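Local coordinates for protein D-alanine--D-alanine ligase (Acinetobacter baumannii ACICU, PDB 5D8D) that catalyses the ATP-dependent joining of two D-alanine molecules into D-alanyl-D-alanine, a building block of the peptidoglycan of the bacterial cell wall, at residues Ala61-His66 and Gly73-Val78; Val12-Lys17 and Val23-Gly28; Ser128-Leu133 and Glu157-Ala162; Lys102-Trp107 and Val172-Lys177; Leu36-Gln41 and Leu295-Leu300. All coordinates share one frame; numbering follows the deposited sequence.

How the contacts relate
Contacts 1 and 2 each pack a helix on the N-terminal Rossmann-like sheet, at neighbouring strands, with centres 11 Å apart; they are tied together by a probable hydrogen bond between Val64 O and Ser24 OG (2.7 Å). Contact 5 brings the C-terminal helix against the same region, sharing helix 21-37 with contact 2, and touches contact 1 where Phe62 CZ meets Ile299 CG2 at 3.5 Å. Contacts 3 and 4 belong to the ATP-grasp part, centres 16 Å apart, and meet where Leu133 packs on Ala175. Contacts 1, 2 and 4 come within about 7 to 11 Å, side chain to side chain, of the predicted magnesium ligands, whereas contacts 3 and 5 lie away from them.

Contact 1 of 5, residues Ala61-His66 and Gly73-Val78; sequences AFIVLH and GQIQGV
Apolar packing carries most of this contact: Ile63 of strand 60-63 and Leu65 of the loop that follows reach across to Ile75 on the first turn of helix 74-81. The Ile75 side chain meets its two partners mainly through different branches. Its CG1 is anti to the backbone N (chi1 -168°) and takes CD1 of Leu65 at 3.9 Å, while its CG2 methyl meets CD1 of Ile63 at 4.1 Å. Leu65 crosses Ile75 at about a right angle, whereas Ile63 and Ile75 run past one another in opposite directions. This is helix-on-sheet packing in a Rossmann-like domain. Ile63 and Leu65 point to helix 74-81, and the alternating Phe62 and Val64 touch helix 21-37, so the helices cover the two sides of this part of the chain. Leu13 of the neighbouring strand also touches Ile63, Leu65 and Ile75.

The polar side chain in the contact contributes packing alone. Gln76 bends at chi2 (70°), which carries its amide back toward the strand until NE2 lies 3.8 Å from Ile63 CD1. That nitrogen is satisfied by Gly70 O, in the loop before the helix. Ile75 also packs on Trp81 of the second subunit.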
# COMPACT_ATOMS: atom_id res chain seq x y z
N ALA A 61 19.81 -6.75 1.48
CA ALA A 61 19.81 -5.62 0.60
C ALA A 61 19.69 -4.30 1.36
O ALA A 61 18.92 -4.18 2.30
CB ALA A 61 18.66 -5.77 -0.38
N PHE A 62 20.43 -3.31 0.87
CA PHE A 62 20.36 -1.91 1.34
C PHE A 62 19.70 -1.16 0.20
O PHE A 62 20.29 -1.07 -0.88
CB PHE A 62 21.79 -1.35 1.58
CG PHE A 62 21.83 -0.05 2.32
CD1 PHE A 62 21.18 1.07 1.85
CD2 PHE A 62 22.57 0.07 3.49
CE1 PHE A 62 21.22 2.26 2.56
CE2 PHE A 62 22.60 1.26 4.20
CZ PHE A 62 21.94 2.36 3.73
N ILE A 63 18.48 -0.63 0.42
CA ILE A 63 17.68 -0.05 -0.67
C ILE A 63 17.85 1.46 -0.69
O ILE A 63 17.61 2.16 0.29
CB ILE A 63 16.18 -0.35 -0.55
CG1 ILE A 63 15.90 -1.88 -0.55
CG2 ILE A 63 15.41 0.33 -1.68
CD1 ILE A 63 14.50 -2.27 -0.17
N VAL A 64 18.23 1.97 -1.85
CA VAL A 64 18.44 3.38 -2.02
C VAL A 64 18.00 3.74 -3.45
O VAL A 64 18.54 4.64 -4.10
CB VAL A 64 19.89 3.65 -1.60
CG1 VAL A 64 20.84 3.83 -2.76
CG2 VAL A 64 19.97 4.72 -0.56
N LEU A 65 16.94 3.04 -3.89
CA LEU A 65 16.21 3.34 -5.13
C LEU A 65 15.14 4.36 -4.80
O LEU A 65 14.20 4.04 -4.11
CB LEU A 65 15.49 2.08 -5.64
CG LEU A 65 16.35 0.94 -6.15
CD1 LEU A 65 15.57 -0.36 -6.21
CD2 LEU A 65 16.89 1.29 -7.52
N HIS A 66 15.24 5.56 -5.33
CA HIS A 66 14.23 6.56 -5.08
C HIS A 66 13.16 6.51 -6.18
O HIS A 66 13.47 6.24 -7.36
CB HIS A 66 14.85 7.94 -5.00
CG HIS A 66 16.05 7.98 -4.13
ND1 HIS A 66 16.00 7.70 -2.78
CD2 HIS A 66 17.35 8.24 -4.41
CE1 HIS A 66 17.21 7.81 -2.26
NE2 HIS A 66 18.04 8.12 -3.23
N GLY A 73 6.82 -0.10 -2.89
CA GLY A 73 6.49 -1.49 -2.52
C GLY A 73 6.90 -2.55 -3.55
O GLY A 73 6.91 -3.73 -3.25
N GLN A 74 7.31 -2.13 -4.74
CA GLN A 74 7.67 -3.05 -5.75
C GLN A 74 8.97 -3.83 -5.47
O GLN A 74 8.99 -5.04 -5.53
CB GLN A 74 7.86 -2.32 -7.06
CG GLN A 74 6.59 -1.67 -7.57
CD GLN A 74 6.69 -1.26 -9.01
OE1 GLN A 74 5.79 -0.61 -9.49
NE2 GLN A 74 7.71 -1.69 -9.72
N ILE A 75 10.05 -3.12 -5.21
CA ILE A 75 11.30 -3.82 -4.96
C ILE A 75 11.20 -4.56 -3.63
O ILE A 75 11.81 -5.61 -3.49
CB ILE A 75 12.55 -2.88 -5.02
CG1 ILE A 75 13.88 -3.66 -5.06
CG2 ILE A 75 12.58 -1.95 -3.81
CD1 ILE A 75 14.13 -4.49 -6.30
N GLN A 76 10.44 -4.02 -2.67
CA GLN A 76 10.23 -4.70 -1.36
C GLN A 76 9.40 -5.99 -1.58
O GLN A 76 9.61 -7.00 -0.92
CB GLN A 76 9.47 -3.79 -0.41
CG GLN A 76 10.19 -2.53 0.08
CD GLN A 76 10.38 -1.46 -0.97
OE1 GLN A 76 9.79 -1.52 -2.03
NE2 GLN A 76 11.21 -0.50 -0.70
N GLY A 77 8.46 -5.93 -2.53
CA GLY A 77 7.72 -7.11 -2.98
C GLY A 77 8.64 -8.24 -3.40
O GLY A 77 8.52 -9.38 -2.89
N VAL A 78 9.59 -7.92 -4.29
CA VAL A 78 10.52 -8.97 -4.76
C VAL A 78 11.39 -9.50 -3.64
O VAL A 78 11.65 -10.71 -3.55
CB VAL A 78 11.35 -8.70 -6.09
CG1 VAL A 78 10.77 -7.59 -6.97
CG2 VAL A 78 12.82 -8.53 -5.84

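Contact 2 of 5, residues Val12-Lys17 and Val23-Gly28; sequences VLLGGK and VSLDSG
Leu14 lies across the backbone of Gly28 in the close-packed half of this contact. Leu14 CD1 is 3.7 Å from Gly28 CA, and Leu14 CB is 3.8 Å from the same atom. The CA atoms of the two residues are 5.0 Å apart, and Leu14 packs directly on the helix backbone, with no side chain of Gly28 between them. Val12 continues the packing along the strand, its CG1 methyl 3.8 Å from the carbonyl O of Gly28.

Next along the chain the contact turns polar. Gly15 N donates to Ser24 OG at 2.8 Å, with an N-H...O angle of 134°, well short of straight. The serine hydroxyl stands anti to its own backbone N (chi1 -176°), which projects it off the helix toward the loop. Ser24 OG has a second partner in Val64 O, so this buried oxygen ties two neighbouring chain segments to the same helix turn.

The looser side is at Leu25, which is partly exposed. Its CB does not face the loop, yet its end swings in to set CD2 3.7 Å from Gly15 CA, while its approach to the Leu14 side chain is a distant 4.5 Å between CD2 and CG.

Both glycines of the loop, Gly15 and Gly16, have positive phi. Strand 9-13, this glycine-containing turn, helix 21-37 and strand 41-45 form a beta-alpha-beta unit, consistent with the Rossmann-like N-terminal domain of the D-alanine ligase family.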
# COMPACT_ATOMS: atom_id res chain seq x y z
N VAL A 12 23.65 -3.34 -2.66
CA VAL A 12 23.21 -1.97 -2.58
C VAL A 12 22.43 -1.68 -3.84
O VAL A 12 22.99 -1.60 -4.94
CB VAL A 12 24.38 -1.02 -2.43
CG1 VAL A 12 23.91 0.43 -2.47
CG2 VAL A 12 25.07 -1.30 -1.11
N LEU A 13 21.12 -1.54 -3.65
CA LEU A 13 20.17 -1.43 -4.74
C LEU A 13 20.09 0.04 -5.12
O LEU A 13 19.70 0.85 -4.31
CB LEU A 13 18.79 -2.00 -4.29
CG LEU A 13 18.15 -3.36 -4.71
CD1 LEU A 13 19.05 -4.30 -5.45
CD2 LEU A 13 17.52 -4.07 -3.54
N LEU A 14 20.46 0.37 -6.36
CA LEU A 14 20.69 1.76 -6.79
C LEU A 14 20.35 1.99 -8.27
O LEU A 14 20.37 1.07 -9.07
CB LEU A 14 22.15 2.16 -6.54
CG LEU A 14 23.23 1.84 -7.60
CD1 LEU A 14 24.60 2.37 -7.20
CD2 LEU A 14 23.37 0.36 -7.84
N GLY A 15 20.05 3.24 -8.62
CA GLY A 15 19.67 3.61 -10.00
C GLY A 15 18.20 3.36 -10.26
O GLY A 15 17.34 4.10 -9.84
N GLY A 16 17.91 2.28 -10.97
CA GLY A 16 16.56 1.84 -11.17
C GLY A 16 15.94 2.53 -12.36
O GLY A 16 16.65 3.09 -13.18
N LYS A 17 14.62 2.50 -12.40
CA LYS A 17 13.84 2.90 -13.58
C LYS A 17 13.08 4.22 -13.43
O LYS A 17 12.39 4.61 -14.36
CB LYS A 17 12.85 1.78 -13.93
CG LYS A 17 11.71 1.55 -12.93
CD LYS A 17 10.88 0.36 -13.37
CE LYS A 17 9.99 -0.18 -12.25
NZ LYS A 17 9.42 -1.47 -12.71
N VAL A 23 19.70 10.67 -8.99
CA VAL A 23 19.85 10.86 -7.57
C VAL A 23 20.16 9.51 -6.89
O VAL A 23 21.02 9.43 -5.99
CB VAL A 23 18.59 11.55 -6.94
CG1 VAL A 23 18.77 11.71 -5.46
CG2 VAL A 23 18.38 12.94 -7.55
N SER A 24 19.50 8.46 -7.36
CA SER A 24 19.68 7.10 -6.80
C SER A 24 21.11 6.59 -7.04
O SER A 24 21.74 6.09 -6.10
CB SER A 24 18.66 6.13 -7.39
OG SER A 24 18.74 4.85 -6.81
N LEU A 25 21.63 6.76 -8.26
CA LEU A 25 23.07 6.47 -8.53
C LEU A 25 23.97 7.21 -7.53
O LEU A 25 24.90 6.63 -7.01
CB LEU A 25 23.49 6.86 -9.94
CG LEU A 25 22.71 6.16 -11.04
CD1 LEU A 25 23.03 6.81 -12.36
CD2 LEU A 25 23.02 4.68 -11.07
N ASP A 26 23.66 8.47 -7.23
CA ASP A 26 24.48 9.23 -6.29
C ASP A 26 24.34 8.64 -4.88
O ASP A 26 25.34 8.30 -4.26
CB ASP A 26 24.11 10.72 -6.42
CG ASP A 26 24.88 11.62 -5.51
OD1 ASP A 26 25.69 11.13 -4.75
OD2 ASP A 26 24.64 12.85 -5.54
N SER A 27 23.12 8.43 -4.38
CA SER A 27 22.95 7.76 -3.07
C SER A 27 23.67 6.40 -2.98
O SER A 27 24.35 6.09 -2.00
CB SER A 27 21.46 7.57 -2.74
OG SER A 27 20.84 8.83 -2.58
N GLY A 28 23.50 5.62 -4.03
CA GLY A 28 24.06 4.30 -4.09
C GLY A 28 25.56 4.25 -3.97
O GLY A 28 26.11 3.50 -3.13

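Contact 3 of 5, residues Ser128-Leu133 and Glu157-Ala162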
# COMPACT_ATOMS: atom_id res chain seq x y z
N SER A 128 -16.51 24.62 -5.63
CA SER A 128 -16.75 23.74 -4.48
C SER A 128 -15.44 23.44 -3.71
O SER A 128 -15.47 23.19 -2.50
CB SER A 128 -17.46 22.43 -4.90
OG SER A 128 -18.86 22.63 -5.06
N VAL A 129 -14.29 23.46 -4.42
CA VAL A 129 -12.94 23.38 -3.81
C VAL A 129 -12.62 24.65 -3.01
O VAL A 129 -12.27 24.58 -1.82
CB VAL A 129 -11.83 23.12 -4.89
CG1 VAL A 129 -10.41 23.34 -4.35
CG2 VAL A 129 -11.94 21.72 -5.45
N ILE A 130 -12.72 25.81 -3.67
CA ILE A 130 -12.46 27.13 -3.07
C ILE A 130 -13.29 27.40 -1.79
O ILE A 130 -12.75 27.87 -0.78
CB ILE A 130 -12.63 28.26 -4.13
CG1 ILE A 130 -11.45 28.25 -5.12
CG2 ILE A 130 -12.79 29.64 -3.49
CD1 ILE A 130 -11.64 29.10 -6.37
N ALA A 131 -14.60 27.11 -1.83
CA ALA A 131 -15.51 27.39 -0.70
C ALA A 131 -15.24 26.51 0.53
O ALA A 131 -15.41 26.96 1.67
CB ALA A 131 -16.96 27.24 -1.14
N GLU A 132 -14.82 25.26 0.28
CA GLU A 132 -14.54 24.29 1.34
C GLU A 132 -13.14 24.49 1.96
O GLU A 132 -13.01 24.69 3.17
CB GLU A 132 -14.73 22.85 0.82
CG GLU A 132 -16.15 22.26 0.98
CD GLU A 132 -17.30 23.26 0.81
OE1 GLU A 132 -17.38 23.92 -0.26
OE2 GLU A 132 -18.13 23.38 1.75
N LEU A 133 -12.11 24.45 1.12
CA LEU A 133 -10.72 24.60 1.58
C LEU A 133 -10.34 26.03 1.97
O LEU A 133 -9.59 26.22 2.93
CB LEU A 133 -9.72 24.08 0.52
CG LEU A 133 -9.24 22.61 0.54
CD1 LEU A 133 -10.11 21.66 1.37
CD2 LEU A 133 -9.09 22.08 -0.89
N GLU A 157 -7.78 32.31 -10.96
CA GLU A 157 -6.76 32.49 -12.03
C GLU A 157 -5.52 31.54 -11.96
O GLU A 157 -5.11 31.00 -12.98
CB GLU A 157 -6.24 33.95 -12.02
CG GLU A 157 -7.22 35.06 -12.42
CD GLU A 157 -6.56 36.44 -12.45
OE1 GLU A 157 -5.74 36.74 -11.55
OE2 GLU A 157 -6.84 37.25 -13.38
N ASP A 158 -4.93 31.38 -10.78
CA ASP A 158 -3.73 30.52 -10.60
C ASP A 158 -3.98 29.00 -10.88
O ASP A 158 -3.03 28.27 -11.19
CB ASP A 158 -3.13 30.68 -9.17
CG ASP A 158 -2.44 32.05 -8.91
OD1 ASP A 158 -1.99 32.70 -9.88
OD2 ASP A 158 -2.34 32.46 -7.71
N PHE A 159 -5.24 28.53 -10.76
CA PHE A 159 -5.59 27.09 -10.83
C PHE A 159 -5.18 26.36 -12.10
O PHE A 159 -4.49 25.34 -12.02
CB PHE A 159 -7.10 26.85 -10.63
CG PHE A 159 -7.49 26.46 -9.23
CD1 PHE A 159 -7.09 25.23 -8.71
CD2 PHE A 159 -8.27 27.31 -8.44
CE1 PHE A 159 -7.44 24.87 -7.42
CE2 PHE A 159 -8.62 26.95 -7.16
CZ PHE A 159 -8.22 25.73 -6.65
N ALA A 160 -5.65 26.84 -13.25
CA ALA A 160 -5.53 26.09 -14.51
C ALA A 160 -4.08 25.85 -14.97
O ALA A 160 -3.82 24.86 -15.65
CB ALA A 160 -6.35 26.76 -15.61
N ALA A 161 -3.14 26.73 -14.58
CA ALA A 161 -1.70 26.53 -14.86
C ALA A 161 -1.02 25.51 -13.91
O ALA A 161 -0.11 24.77 -14.33
CB ALA A 161 -0.96 27.87 -14.81
N ALA A 162 -1.44 25.52 -12.64
CA ALA A 162 -0.90 24.62 -11.61
C ALA A 162 -1.32 23.16 -11.83
O ALA A 162 -0.50 22.24 -11.65
CB ALA A 162 -1.35 25.07 -10.23
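A small apolar contact between two helices is made here by Val129 and Ile130 against the ring of Phe159, in the part of the ATP-grasp region built round the antiparallel sheet of strands 117-120, 173-177, 137-141 and 151-153. The backbones stay well apart: the nearest CA atoms, those of Ile130 and Phe159, are 10.4 Å from one another, so the side chains do the bridging. Phe159 inserts the far end of its ring, and the two helix residues receive different atoms of it. Ile130 comes in at the ring edge, near the ring plane, with CG1 3.7 Å and CD1 3.8 Å from Phe159 CE2. In Ile130 the CG1 branch is anti to the carbonyl carbon (chi1 -73°), which brings the ethyl arm to the ring edge, the two side chains passing in opposite directions. Val129 approaches obliquely through CG1, 4.0 Å from Phe159 CZ.

The sheet supplies further neighbours of the ring. Phe159 also touches Ile139 of strand 137-141 and Val153 of strand 151-153, while Leu133, one helical turn beyond Val129, reaches Arg118 of strand 117-120. The two helices thus meet over strands of one sheet, in a helices-on-sheet layer. Ile130 and Phe159, though not Val129, fall in a long range predicted to bind ATP, but this spot lies away from the predicted metal ligands. The summed buried surface is modest, 106 Å², and Ile130 remains partly exposed.

Contact 4 of 5, residues Lys102-Trp107 and Val172-Lys177; sequences KTKQIW and VVMAEK
Lys104 on helix 100-108 and Glu176 on strand 173-177 have the nearest CA atoms of the two segments, still 10.7 Å apart, so the helix and the sheet strand are joined by long side chains. The alternate strand residues Met174 and Glu176 both point toward the helix, and the CB of Lys104 points back toward the strand.

Lys104 serves an apolar and a polar partner along its length. Its CD rests on Met174 CE at 3.7 Å, the methionine chain being bent at chi2 and chi3. Beyond that, the lysine chain bends at chi3 and chi4 (139° and -73°), turning the ammonium toward the carboxylate. The salt bridge runs from Lys104 NZ to Glu176 OE1 at 2.7 Å, but OE1 is placed too close to Lys104 CE in the model, so its exact geometry is doubtful. Glu176 itself is extended, with CG anti to the backbone N.

Each charged group has a second partner: Lys104 NZ bonds Thr114 OG1, and Glu176 OE2 pairs with Lys140. The Lys104 side chain lies about 7 Å from that of Glu268, a predicted magnesium ligand. Taken with the doubt over OE1, the chemistry is consistent with a buried carboxylate shared between Lys104 and Lys140, linking the helix to two strands of the sheet near the predicted magnesium ligands.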
# COMPACT_ATOMS: atom_id res chain seq x y z
N LYS A 102 -3.25 8.91 0.50
CA LYS A 102 -3.46 7.71 1.33
C LYS A 102 -2.73 7.79 2.63
O LYS A 102 -3.23 7.34 3.65
CB LYS A 102 -3.13 6.41 0.58
CG LYS A 102 -4.14 6.12 -0.52
CD LYS A 102 -3.99 4.72 -1.07
CE LYS A 102 -4.99 4.46 -2.18
NZ LYS A 102 -4.61 5.11 -3.45
N THR A 103 -1.54 8.40 2.62
CA THR A 103 -0.81 8.72 3.85
C THR A 103 -1.66 9.61 4.80
O THR A 103 -1.74 9.35 5.99
CB THR A 103 0.53 9.40 3.51
OG1 THR A 103 1.38 8.49 2.81
CG2 THR A 103 1.26 9.81 4.77
N LYS A 104 -2.27 10.65 4.26
CA LYS A 104 -3.07 11.57 5.08
C LYS A 104 -4.36 10.93 5.62
O LYS A 104 -4.74 11.18 6.75
CB LYS A 104 -3.42 12.84 4.32
CG LYS A 104 -2.27 13.79 4.12
CD LYS A 104 -2.57 14.68 2.91
CE LYS A 104 -2.18 16.13 3.08
NZ LYS A 104 -3.09 16.87 4.01
N GLN A 105 -4.99 10.08 4.81
CA GLN A 105 -6.16 9.37 5.27
C GLN A 105 -5.77 8.47 6.40
O GLN A 105 -6.43 8.46 7.43
CB GLN A 105 -6.79 8.59 4.15
CG GLN A 105 -7.31 9.47 3.03
CD GLN A 105 -7.72 8.74 1.75
OE1 GLN A 105 -8.57 9.24 1.03
NE2 GLN A 105 -7.11 7.60 1.45
N ILE A 106 -4.67 7.73 6.25
CA ILE A 106 -4.16 6.98 7.41
C ILE A 106 -3.92 7.87 8.63
O ILE A 106 -4.23 7.48 9.79
CB ILE A 106 -2.86 6.22 7.10
CG1 ILE A 106 -3.05 5.19 5.97
CG2 ILE A 106 -2.36 5.49 8.34
CD1 ILE A 106 -4.19 4.23 6.14
N TRP A 107 -3.37 9.07 8.39
CA TRP A 107 -3.19 10.04 9.46
C TRP A 107 -4.52 10.64 10.04
O TRP A 107 -4.66 10.70 11.26
CB TRP A 107 -2.20 11.14 9.03
CG TRP A 107 -0.77 10.69 8.90
CD1 TRP A 107 -0.18 9.59 9.48
CD2 TRP A 107 0.23 11.33 8.15
NE1 TRP A 107 1.13 9.51 9.11
CE2 TRP A 107 1.41 10.57 8.29
CE3 TRP A 107 0.26 12.48 7.36
CZ2 TRP A 107 2.60 10.93 7.68
CZ3 TRP A 107 1.45 12.84 6.76
CH2 TRP A 107 2.60 12.07 6.93
N VAL A 172 -3.65 11.67 -11.19
CA VAL A 172 -4.35 12.07 -9.94
C VAL A 172 -3.54 13.14 -9.13
O VAL A 172 -2.33 13.01 -8.89
CB VAL A 172 -4.80 10.82 -9.11
CG1 VAL A 172 -3.65 9.87 -8.79
CG2 VAL A 172 -5.56 11.25 -7.85
N VAL A 173 -4.24 14.21 -8.73
CA VAL A 173 -3.64 15.44 -8.16
C VAL A 173 -4.50 15.85 -6.95
O VAL A 173 -5.73 15.62 -6.95
CB VAL A 173 -3.59 16.56 -9.25
CG1 VAL A 173 -3.22 17.91 -8.68
CG2 VAL A 173 -2.61 16.19 -10.37
N MET A 174 -3.87 16.39 -5.89
CA MET A 174 -4.61 16.91 -4.70
C MET A 174 -4.39 18.41 -4.49
O MET A 174 -3.26 18.89 -4.58
CB MET A 174 -4.29 16.18 -3.39
CG MET A 174 -2.82 16.07 -2.98
SD MET A 174 -2.48 16.10 -1.19
CE MET A 174 -3.90 15.26 -0.48
N ALA A 175 -5.48 19.12 -4.24
CA ALA A 175 -5.41 20.49 -3.73
C ALA A 175 -5.49 20.41 -2.21
O ALA A 175 -6.49 19.95 -1.67
CB ALA A 175 -6.54 21.34 -4.30
N GLU A 176 -4.43 20.85 -1.53
CA GLU A 176 -4.36 20.87 -0.07
C GLU A 176 -4.45 22.33 0.42
O GLU A 176 -3.86 23.24 -0.20
CB GLU A 176 -3.02 20.23 0.34
CG GLU A 176 -2.80 19.98 1.83
CD GLU A 176 -1.38 19.46 2.15
OE1 GLU A 176 -1.24 18.66 3.09
OE2 GLU A 176 -0.40 19.85 1.46
N LYS A 177 -5.20 22.55 1.51
CA LYS A 177 -5.28 23.87 2.19
C LYS A 177 -3.90 24.42 2.57
O LYS A 177 -3.17 23.74 3.28
CB LYS A 177 -6.11 23.74 3.47
CG LYS A 177 -6.12 24.96 4.39
CD LYS A 177 -7.27 24.90 5.40
CE LYS A 177 -7.01 25.74 6.65
NZ LYS A 177 -8.10 26.74 6.86

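Contact 5 of 5, residues Leu36-Gln41 and Leu295-Leu300; sequences LRSGVQ and LCVAIL
A Schellman motif closes helix 21-37 where Ser38 and Val40 meet Val297 and Leu300 of helix 292-301. In the motif, Gly39 N bonds Leu36 O at 2.9 Å and Val40 N bonds Leu35 O, with Gly39 at positive phi (76°) as the C-prime residue. The turn reverses the chain, and the two residues flanking the glycine both direct their side chains to the C-terminal helix.

The closer of the two touches is Ser38 on Val297. The serine CB lies 3.8 Å from the CG2 methyl of Val297, and the serine OG is 3.9 Å from the same methyl. Ser38 OG is anti to its carbonyl carbon (chi1 -48°), which keeps the hydroxyl next to the preceding helix, where it is hydrogen-bonded with Ala34 O; the methyl therefore packs against a hydroxyl whose polar partner lies on its own helix. CG2 is the Val297 branch beside the backbone N.

Placed in the fold, this is a contact between elements 254 residues apart, at which the C-terminal helix covers part of the N-terminal Rossmann-like domain. The CA atoms of Ser38 and Val297 come within 7.7 Å.

The second touch is looser: Val40 CG2 and Leu300 CD2 are 4.4 Å apart, methyl to methyl. Both of these buried side chains also reach Val10 of strand 9-13, which extends the apolar cluster toward the sheet. On the outer side, Arg37 NH1 forms a salt bridge with Asp293 OD1, near the start of the second helix.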
# COMPACT_ATOMS: atom_id res chain seq x y z
N LEU A 36 31.81 -0.33 2.17
CA LEU A 36 33.16 -0.90 1.89
C LEU A 36 34.25 -0.39 2.83
O LEU A 36 35.06 -1.17 3.35
CB LEU A 36 33.56 -0.62 0.45
CG LEU A 36 32.76 -1.37 -0.62
CD1 LEU A 36 32.96 -0.78 -1.99
CD2 LEU A 36 33.19 -2.83 -0.64
N ARG A 37 34.28 0.91 3.11
CA ARG A 37 35.23 1.43 4.13
C ARG A 37 35.07 0.70 5.44
O ARG A 37 36.04 0.54 6.17
CB ARG A 37 34.98 2.89 4.44
CG ARG A 37 35.61 3.89 3.49
CD ARG A 37 34.96 5.23 3.81
NE ARG A 37 34.87 6.00 2.59
CZ ARG A 37 33.87 6.77 2.23
NH1 ARG A 37 32.80 6.94 3.02
NH2 ARG A 37 33.98 7.43 1.07
N SER A 38 33.82 0.35 5.77
CA SER A 38 33.48 -0.32 7.03
C SER A 38 33.70 -1.84 7.01
O SER A 38 33.33 -2.54 7.95
CB SER A 38 32.03 -0.02 7.41
OG SER A 38 31.75 1.36 7.32
N GLY A 39 34.29 -2.35 5.94
CA GLY A 39 34.57 -3.79 5.82
C GLY A 39 33.39 -4.68 5.50
O GLY A 39 33.54 -5.91 5.59
N VAL A 40 32.25 -4.11 5.10
CA VAL A 40 31.13 -4.95 4.64
C VAL A 40 31.30 -5.30 3.16
O VAL A 40 31.86 -4.53 2.42
CB VAL A 40 29.70 -4.46 5.00
CG1 VAL A 40 29.66 -3.32 5.99
CG2 VAL A 40 28.88 -4.18 3.76
N GLN A 41 30.88 -6.50 2.77
CA GLN A 41 31.05 -6.98 1.39
C GLN A 41 29.89 -6.46 0.59
O GLN A 41 28.95 -7.19 0.35
CB GLN A 41 30.98 -8.52 1.26
CG GLN A 41 32.13 -9.33 1.81
CD GLN A 41 31.81 -10.82 1.70
OE1 GLN A 41 31.61 -11.34 0.60
NE2 GLN A 41 31.70 -11.49 2.85
N LEU A 295 26.32 5.82 10.13
CA LEU A 295 24.92 5.88 9.74
C LEU A 295 24.56 4.70 8.80
O LEU A 295 23.53 4.05 9.00
CB LEU A 295 24.61 7.24 9.08
CG LEU A 295 23.33 7.38 8.30
CD1 LEU A 295 22.16 7.10 9.23
CD2 LEU A 295 23.23 8.76 7.68
N CYS A 296 25.43 4.41 7.82
CA CYS A 296 25.15 3.36 6.86
C CYS A 296 25.18 2.00 7.54
O CYS A 296 24.30 1.21 7.33
CB CYS A 296 26.10 3.41 5.68
SG CYS A 296 25.84 4.84 4.60
N VAL A 297 26.14 1.73 8.39
CA VAL A 297 26.10 0.48 9.14
C VAL A 297 24.80 0.36 10.01
O VAL A 297 24.18 -0.71 10.08
CB VAL A 297 27.38 0.32 9.98
CG1 VAL A 297 27.25 -0.79 11.02
CG2 VAL A 297 28.55 0.01 9.04
N ALA A 298 24.38 1.45 10.61
CA ALA A 298 23.21 1.42 11.49
C ALA A 298 21.91 1.18 10.71
O ALA A 298 21.02 0.45 11.17
CB ALA A 298 23.14 2.71 12.31
N ILE A 299 21.78 1.78 9.53
CA ILE A 299 20.67 1.45 8.65
C ILE A 299 20.72 -0.06 8.33
O ILE A 299 19.73 -0.76 8.48
CB ILE A 299 20.69 2.34 7.38
CG1 ILE A 299 20.33 3.79 7.76
CG2 ILE A 299 19.71 1.84 6.31
CD1 ILE A 299 20.73 4.85 6.72
N LEU A 300 21.87 -0.58 7.94
CA LEU A 300 21.97 -1.98 7.56
C LEU A 300 21.69 -2.94 8.74
O LEU A 300 21.29 -4.08 8.54
CB LEU A 300 23.37 -2.25 6.97
CG LEU A 300 23.60 -3.61 6.32
CD1 LEU A 300 22.58 -3.84 5.21
CD2 LEU A 300 24.99 -3.65 5.75